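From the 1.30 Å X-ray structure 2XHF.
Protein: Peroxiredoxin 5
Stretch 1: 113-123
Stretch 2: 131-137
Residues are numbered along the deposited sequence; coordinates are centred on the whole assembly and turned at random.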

# COMPACT_ATOMS: atom_id res chain seq x y z
N GLU A 113 6.08 7.11 11.95
CA GLU A 113 6.86 7.73 13.00
C GLU A 113 7.27 9.17 12.65
O GLU A 113 7.22 10.06 13.51
CB GLU A 113 8.10 6.90 13.32
CG GLU A 113 8.86 7.42 14.52
CD GLU A 113 10.05 6.56 14.89
OE1 GLU A 113 10.45 5.69 14.08
OE2 GLU A 113 10.57 6.75 16.01
N PHE A 114 7.67 9.41 11.40
CA PHE A 114 8.09 10.74 11.00
C PHE A 114 6.90 11.69 11.03
O PHE A 114 6.98 12.81 11.52
CB PHE A 114 8.73 10.73 9.61
CG PHE A 114 9.22 12.09 9.16
CD1 PHE A 114 10.43 12.58 9.62
CD2 PHE A 114 8.49 12.86 8.28
CE1 PHE A 114 10.90 13.81 9.20
CE2 PHE A 114 8.94 14.08 7.87
CZ PHE A 114 10.15 14.57 8.31
N THR A 115 5.78 11.20 10.50
CA THR A 115 4.56 11.96 10.45
C THR A 115 4.09 12.36 11.86
O THR A 115 3.72 13.51 12.11
CB THR A 115 3.49 11.13 9.72
OG1 THR A 115 3.88 10.97 8.35
CG2 THR A 115 2.11 11.78 9.78
N ARG A 116 4.13 11.42 12.79
CA ARG A 116 3.75 11.74 14.16
C ARG A 116 4.72 12.73 14.79
O ARG A 116 4.29 13.64 15.50
CB ARG A 116 3.66 10.48 15.02
CG ARG A 116 2.36 9.73 14.81
CD ARG A 116 2.17 8.62 15.83
NE ARG A 116 3.28 7.67 15.81
CZ ARG A 116 3.39 6.64 14.98
NH1 ARG A 116 2.44 6.40 14.08
NH2 ARG A 116 4.45 5.85 15.05
N ALA A 117 6.02 12.56 14.53
CA ALA A 117 7.02 13.43 15.13
C ALA A 117 6.85 14.84 14.59
O ALA A 117 7.04 15.82 15.30
CB ALA A 117 8.40 12.89 14.84
N LEU A 118 6.47 14.94 13.32
CA LEU A 118 6.30 16.22 12.67
C LEU A 118 4.98 16.87 13.07
O LEU A 118 4.79 18.08 12.90
CB LEU A 118 6.38 16.03 11.14
CG LEU A 118 6.74 17.27 10.31
CD1 LEU A 118 8.12 17.84 10.68
CD2 LEU A 118 6.67 16.94 8.84
N GLY A 119 4.05 16.07 13.58
CA GLY A 119 2.74 16.55 13.98
C GLY A 119 1.74 16.67 12.83
O GLY A 119 0.81 17.48 12.89
N THR A 120 1.91 15.87 11.78
CA THR A 120 1.12 16.02 10.57
C THR A 120 0.20 14.82 10.33
O THR A 120 -0.19 14.53 9.21
CB THR A 120 2.03 16.21 9.34
OG1 THR A 120 2.96 15.13 9.28
CG2 THR A 120 2.81 17.52 9.45
N GLU A 121 -0.14 14.12 11.40
CA GLU A 121 -1.08 13.02 11.31
C GLU A 121 -2.47 13.47 10.84
O GLU A 121 -3.01 14.49 11.28
CB GLU A 121 -1.19 12.32 12.66
CG GLU A 121 -0.89 10.85 12.63
CD GLU A 121 -1.08 10.19 13.97
OE1 GLU A 121 -1.22 8.96 14.02
OE2 GLU A 121 -1.07 10.92 14.99
N LEU A 122 -3.04 12.65 9.97
CA LEU A 122 -4.38 12.79 9.45
C LEU A 122 -5.24 11.75 10.15
O LEU A 122 -4.79 10.62 10.39
CB LEU A 122 -4.34 12.50 7.96
CG LEU A 122 -5.41 12.93 6.99
CD1 LEU A 122 -5.65 14.43 7.04
CD2 LEU A 122 -4.95 12.53 5.62
N ASP A 123 -6.47 12.12 10.48
CA ASP A 123 -7.44 11.20 11.06
C ASP A 123 -8.09 10.43 9.91
O ASP A 123 -9.18 10.78 9.47
CB ASP A 123 -8.50 12.00 11.83
CG ASP A 123 -9.43 11.12 12.64
OD1 ASP A 123 -9.34 9.88 12.53
OD2 ASP A 123 -10.28 11.68 13.37
N ASN A 131 -3.68 6.06 10.15
CA ASN A 131 -3.51 7.50 10.04
C ASN A 131 -2.37 7.81 9.10
O ASN A 131 -1.26 7.31 9.25
CB ASN A 131 -3.24 8.12 11.40
CG ASN A 131 -4.45 8.10 12.29
OD1 ASN A 131 -5.55 7.79 11.84
ND2 ASN A 131 -4.26 8.46 13.55
N ARG A 132 -2.67 8.61 8.10
CA ARG A 132 -1.71 8.96 7.08
C ARG A 132 -1.23 10.36 7.38
O ARG A 132 -1.54 10.93 8.42
CB ARG A 132 -2.36 8.89 5.71
CG ARG A 132 -2.94 7.50 5.39
CD ARG A 132 -1.85 6.42 5.33
NE ARG A 132 -2.38 5.12 4.94
CZ ARG A 132 -2.54 4.69 3.69
NH1 ARG A 132 -2.13 5.43 2.67
NH2 ARG A 132 -3.05 3.50 3.45
N SER A 133 -0.45 10.92 6.48
CA SER A 133 0.04 12.27 6.66
C SER A 133 -0.84 13.27 5.95
O SER A 133 -1.30 13.01 4.84
CB SER A 133 1.43 12.40 6.07
OG SER A 133 2.01 13.67 6.34
N ARG A 134 -1.00 14.44 6.55
CA ARG A 134 -1.51 15.60 5.85
C ARG A 134 -0.50 16.02 4.81
O ARG A 134 0.68 15.65 4.91
CB ARG A 134 -1.70 16.78 6.81
CG ARG A 134 -2.70 16.52 7.91
CD ARG A 134 -2.97 17.76 8.75
NE ARG A 134 -3.59 17.38 10.02
CZ ARG A 134 -4.90 17.18 10.20
NH1 ARG A 134 -5.76 17.33 9.20
NH2 ARG A 134 -5.34 16.83 11.40
N ARG A 135 -0.93 16.80 3.84
CA ARG A 135 -0.07 17.28 2.77
C ARG A 135 0.70 18.53 3.19
O ARG A 135 0.11 19.50 3.70
CB ARG A 135 -0.89 17.56 1.50
CG ARG A 135 -1.53 16.33 0.88
CD ARG A 135 -2.14 16.66 -0.46
NE ARG A 135 -3.47 17.21 -0.31
CZ ARG A 135 -4.59 16.49 -0.34
NH1 ARG A 135 -4.55 15.18 -0.53
NH2 ARG A 135 -5.77 17.08 -0.19
N TYR A 136 2.01 18.48 2.98
CA TYR A 136 2.88 19.63 3.15
C TYR A 136 4.00 19.59 2.11
O TYR A 136 4.24 18.58 1.45
CB TYR A 136 3.47 19.69 4.56
CG TYR A 136 4.23 18.45 4.93
CD1 TYR A 136 5.53 18.25 4.49
CD2 TYR A 136 3.65 17.45 5.70
CE1 TYR A 136 6.23 17.11 4.80
CE2 TYR A 136 4.35 16.29 6.01
CZ TYR A 136 5.63 16.13 5.56
OH TYR A 136 6.33 14.99 5.87
N ALA A 137 4.69 20.71 1.97
CA ALA A 137 5.92 20.77 1.16
C ALA A 137 6.88 21.70 1.89
O ALA A 137 6.50 22.81 2.29
CB ALA A 137 5.64 21.28 -0.23
O HOH W 1 4.53 13.18 6.95
O HOH W 2 -2.09 16.79 12.21
O HOH W 3 -7.29 14.82 10.72

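Two short backbone hydrogen bonds hold the stretches together: Arg-134 N donates to Thr-120 O (2.8 Å, nearly linear at 173°), and Leu-122 N donates to Arg-132 O (2.8 Å). They flank a single beta bridge between Glu-121 and Ser-133, whose CA atoms lie 4.8 Å apart. The same two carbonyls also receive CA-H...O contacts, from Ser-133 CA to Thr-120 O (3.4 Å) and from Glu-121 CA to Arg-132 O (3.6 Å), as expected where extended backbones run this close. At one margin the amide of Asn-131 reaches the carboxylate of Glu-121, ND2 donating to OE1 at 3.1 Å; the CA-to-CB bond of Glu-121 points away, but the end of its side chain comes nearer to Asn-131.

Water extends the polar network. Water 2 donates to Gly-119 O (3.1 Å) and Glu-121 O (2.6 Å) and accepts from Arg-134 NE (2.7 Å), so the guanidinium serves the loop carbonyls through solvent. Water 3 accepts from Asp-123 N (2.8 Å) and, weakly, from Arg-134 NH2 (2.9 Å). One face of this guanidinium lies against Leu-122 CA, and Leu-122 CD1 approaches Arg-134 NH1 to 3.6 Å, pairing hydrocarbon with the flat cation.

On the buried side, water 1 donates to Thr-115 OG1 (2.7 Å) and Ser-133 OG (2.6 Å) and bonds Tyr-136 OH (2.8 Å), and so links the hydroxyls of three buried residues, one from the helix and two from the other stretch. Ser-133 OG in turn donates to Arg-134 O (2.8 Å).

Beside this water the Tyr-136 ring packs against the helix: Leu-118 CD2 rests 3.5 Å from Tyr-136 CZ, an apolar contact, and Tyr-136 OH lies 3.4 Å from Phe-114 CE2, at the edge of the Phe-114 ring. The helix ends at Leu-118; Gly-119 follows with positive phi, where a CB would jam against the preceding carbonyl oxygen, and the chain turns into the bridged segment.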